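Side-chain contact in cytochrome P450 (CYP102L1) (Mycobacterium phage Adler, PDB 6N6Q), which is a phage-encoded haem protein of the cytochrome P450 family, probably a monooxygenase: residues D47-Q52 with R58-D63. Residues are numbered along the deposited sequence; the frame is centred on the assembly and turned at random.
Sequences DGIFEQ and RVVVVD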
ATOM      1  N   ASP A  47      22.739 -10.697 -13.965  1.00 59.95           N
ATOM      2  CA  ASP A  47      22.488 -12.016 -13.398  1.00 62.71           C
ATOM      3  C   ASP A  47      21.910 -11.942 -11.987  1.00 62.18           C
ATOM      4  O   ASP A  47      22.240 -12.757 -11.123  1.00 57.78           O
ATOM      5  CB  ASP A  47      23.765 -12.852 -13.397  1.00 70.39           C
ATOM      6  CG  ASP A  47      23.998 -13.556 -14.718  1.00 76.91           C
ATOM      7  OD1 ASP A  47      23.019 -14.083 -15.287  1.00 79.46           O
ATOM      8  OD2 ASP A  47      25.156 -13.582 -15.186  1.00 88.98           O
ATOM      9  N   GLY A  48      21.036 -10.968 -11.735  1.00 65.76           N
ATOM     10  CA  GLY A  48      20.328 -10.883 -10.473  1.00 58.47           C
ATOM     11  C   GLY A  48      20.790  -9.793  -9.529  1.00 61.63           C
ATOM     12  O   GLY A  48      20.160  -9.605  -8.481  1.00 63.82           O
ATOM     13  N   ILE A  49      21.861  -9.068  -9.854  1.00 58.61           N
ATOM     14  CA  ILE A  49      22.339  -7.985  -9.001  1.00 54.76           C
ATOM     15  C   ILE A  49      23.261  -7.105  -9.833  1.00 54.08           C
ATOM     16  O   ILE A  49      23.981  -7.591 -10.710  1.00 62.53           O
ATOM     17  CB  ILE A  49      23.042  -8.536  -7.733  1.00 52.53           C
ATOM     18  CG1 ILE A  49      23.307  -7.411  -6.729  1.00 58.83           C
ATOM     19  CG2 ILE A  49      24.326  -9.258  -8.097  1.00 54.87           C
ATOM     20  CD1 ILE A  49      23.896  -7.887  -5.420  1.00 56.73           C
ATOM     21  N   PHE A  50      23.229  -5.803  -9.562  1.00 54.04           N
ATOM     22  CA  PHE A  50      23.960  -4.818 -10.356  1.00 50.38           C
ATOM     23  C   PHE A  50      23.868  -3.468  -9.651  1.00 56.07           C
ATOM     24  O   PHE A  50      23.272  -3.344  -8.577  1.00 56.90           O
ATOM     25  CB  PHE A  50      23.407  -4.735 -11.781  1.00 51.83           C
ATOM     26  CG  PHE A  50      21.944  -4.394 -11.843  1.00 59.56           C
ATOM     27  CD1 PHE A  50      20.982  -5.385 -11.717  1.00 52.71           C
ATOM     28  CD2 PHE A  50      21.529  -3.085 -12.024  1.00 55.23           C
ATOM     29  CE1 PHE A  50      19.636  -5.076 -11.768  1.00 51.72           C
ATOM     30  CE2 PHE A  50      20.183  -2.770 -12.075  1.00 55.02           C
ATOM     31  CZ  PHE A  50      19.236  -3.766 -11.951  1.00 50.13           C
ATOM     32  N   GLU A  51      24.468  -2.453 -10.274  1.00 49.99           N
ATOM     33  CA  GLU A  51      24.402  -1.074  -9.817  1.00 48.37           C
ATOM     34  C   GLU A  51      23.704  -0.219 -10.867  1.00 53.22           C
ATOM     35  O   GLU A  51      23.703  -0.541 -12.058  1.00 61.48           O
ATOM     36  CB  GLU A  51      25.796  -0.494  -9.547  1.00 51.57           C
ATOM     37  CG  GLU A  51      26.529  -1.076  -8.359  1.00 49.57           C
ATOM     38  CD  GLU A  51      27.891  -0.434  -8.170  1.00 65.30           C
ATOM     39  OE1 GLU A  51      28.500  -0.034  -9.185  1.00 69.66           O
ATOM     40  OE2 GLU A  51      28.345  -0.314  -7.011  1.00 58.57           O
ATOM     41  N   GLN A  52      23.122   0.893 -10.416  1.00 50.81           N
ATOM     42  CA  GLN A  52      22.455   1.811 -11.328  1.00 57.54           C
ATOM     43  C   GLN A  52      22.244   3.155 -10.645  1.00 57.27           C
ATOM     44  O   GLN A  52      21.842   3.209  -9.481  1.00 59.52           O
ATOM     45  CB  GLN A  52      21.110   1.250 -11.802  1.00 55.04           C
ATOM     46  CG  GLN A  52      20.450   2.095 -12.873  1.00 61.86           C
ATOM     47  CD  GLN A  52      21.323   2.247 -14.100  1.00 61.61           C
ATOM     48  OE1 GLN A  52      21.943   1.286 -14.556  1.00 64.97           O
ATOM     49  NE2 GLN A  52      21.386   3.459 -14.637  1.00 67.29           N
ATOM     50  N   ARG A  58      23.217   6.059  -6.423  1.00 49.66           N
ATOM     51  CA  ARG A  58      23.419   4.760  -7.044  1.00 54.48           C
ATOM     52  C   ARG A  58      23.006   3.682  -6.053  1.00 48.86           C
ATOM     53  O   ARG A  58      23.342   3.755  -4.868  1.00 49.91           O
ATOM     54  CB  ARG A  58      24.876   4.565  -7.467  1.00 49.50           C
ATOM     55  CG  ARG A  58      25.278   3.109  -7.651  1.00 56.21           C
ATOM     56  CD  ARG A  58      26.593   2.973  -8.400  1.00 61.44           C
ATOM     57  NE  ARG A  58      27.588   3.943  -7.957  1.00 63.01           N
ATOM     58  CZ  ARG A  58      28.299   3.831  -6.839  1.00 61.46           C
ATOM     59  NH1 ARG A  58      28.121   2.791  -6.038  1.00 65.24           N
ATOM     60  NH2 ARG A  58      29.184   4.764  -6.519  1.00 56.22           N
ATOM     61  N   VAL A  59      22.261   2.693  -6.534  1.00 48.40           N
ATOM     62  CA  VAL A  59      21.702   1.657  -5.678  1.00 48.71           C
ATOM     63  C   VAL A  59      22.099   0.290  -6.215  1.00 47.97           C
ATOM     64  O   VAL A  59      22.126   0.069  -7.432  1.00 44.32           O
ATOM     65  CB  VAL A  59      20.166   1.785  -5.570  1.00 50.36           C
ATOM     66  CG1 VAL A  59      19.517   1.730  -6.948  1.00 47.37           C
ATOM     67  CG2 VAL A  59      19.606   0.713  -4.660  1.00 40.43           C
ATOM     68  N   VAL A  60      22.437  -0.618  -5.304  1.00 41.44           N
ATOM     69  CA  VAL A  60      22.627  -2.022  -5.648  1.00 43.83           C
ATOM     70  C   VAL A  60      21.244  -2.660  -5.735  1.00 49.41           C
ATOM     71  O   VAL A  60      20.557  -2.817  -4.721  1.00 44.29           O
ATOM     72  CB  VAL A  60      23.509  -2.740  -4.624  1.00 46.51           C
ATOM     73  CG1 VAL A  60      23.645  -4.211  -4.984  1.00 44.36           C
ATOM     74  CG2 VAL A  60      24.875  -2.073  -4.539  1.00 45.83           C
ATOM     75  N   VAL A  61      20.826  -3.013  -6.945  1.00 48.82           N
ATOM     76  CA  VAL A  61      19.511  -3.592  -7.190  1.00 48.35           C
ATOM     77  C   VAL A  61      19.642  -5.107  -7.207  1.00 49.48           C
ATOM     78  O   VAL A  61      20.505  -5.656  -7.902  1.00 53.50           O
ATOM     79  CB  VAL A  61      18.913  -3.077  -8.510  1.00 44.23           C
ATOM     80  CG1 VAL A  61      17.542  -3.688  -8.746  1.00 49.23           C
ATOM     81  CG2 VAL A  61      18.839  -1.559  -8.501  1.00 39.00           C
ATOM     82  N   VAL A  62      18.790  -5.783  -6.443  1.00 53.75           N
ATOM     83  CA  VAL A  62      18.745  -7.241  -6.397  1.00 55.48           C
ATOM     84  C   VAL A  62      17.389  -7.677  -6.931  1.00 56.77           C
ATOM     85  O   VAL A  62      16.348  -7.285  -6.388  1.00 55.55           O
ATOM     86  CB  VAL A  62      18.974  -7.777  -4.975  1.00 48.00           C
ATOM     87  CG1 VAL A  62      19.179  -9.280  -5.005  1.00 51.04           C
ATOM     88  CG2 VAL A  62      20.163  -7.084  -4.329  1.00 53.34           C
ATOM     89  N   ASP A  63      17.399  -8.482  -7.998  1.00 50.42           N
ATOM     90  CA  ASP A  63      16.164  -8.980  -8.592  1.00 50.51           C
ATOM     91  C   ASP A  63      16.219 -10.472  -8.904  1.00 52.41           C
ATOM     92  O   ASP A  63      15.360 -10.968  -9.641  1.00 54.32           O
ATOM     93  CB  ASP A  63      15.817  -8.194  -9.865  1.00 49.54           C
ATOM     94  CG  ASP A  63      16.900  -8.283 -10.926  1.00 58.44           C
ATOM     95  OD1 ASP A  63      18.008  -8.760 -10.610  1.00 60.83           O
ATOM     96  OD2 ASP A  63      16.642  -7.878 -12.080  1.00 56.35           O
TER
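Phe50 lies flank to flank with Val61, both leaning to the same face of an antiparallel beta hairpin. Val61 CB sits over one face of the Phe50 ring, 3.9 Å from its centroid and displaced toward the rim, in a CH-pi contact. With chi1 at 58°, Phe50 CG stands between its own N and carbonyl carbon, which swings the ring over the partner strand; Asp63 OD2 lies near the ring plane, 4.1 Å from Phe50 CE1. His46 stacks on the same ring, and Leu39 and Glu42 of helix 35-43 pack on the side of the sheet that carries Phe50 and Val61. On the opposite side of the hairpin, Ile49 runs alongside Val62 but slants across Val60, Ile49 CG1 to Val60 CG1 being 3.7 Å, while Leu67 of helix 65-71 touches Ile49 and Val62. Farther along, Glu51 reaches out extended and Arg58 folds at chi3 (42°), bringing Arg58 NH1 3.3 Å from Glu51 OE2 in a salt bridge; carboxylate and guanidinium planes are 37° apart. Backbone bonds pair Phe50 with Val61 and Gln52 with Val59, the Gln52 N to Val59 O bond being weak at 3.3 Å; beyond them Asp63 N donates to Gly48 O. Strand 58-62 continues the sheet through strand 370-374. Apolar pairs and the backbone ladder thus hold strand to strand in this edge hairpin, whereas the ion pair, between exposed residues, is probably screened by solvent and adds less.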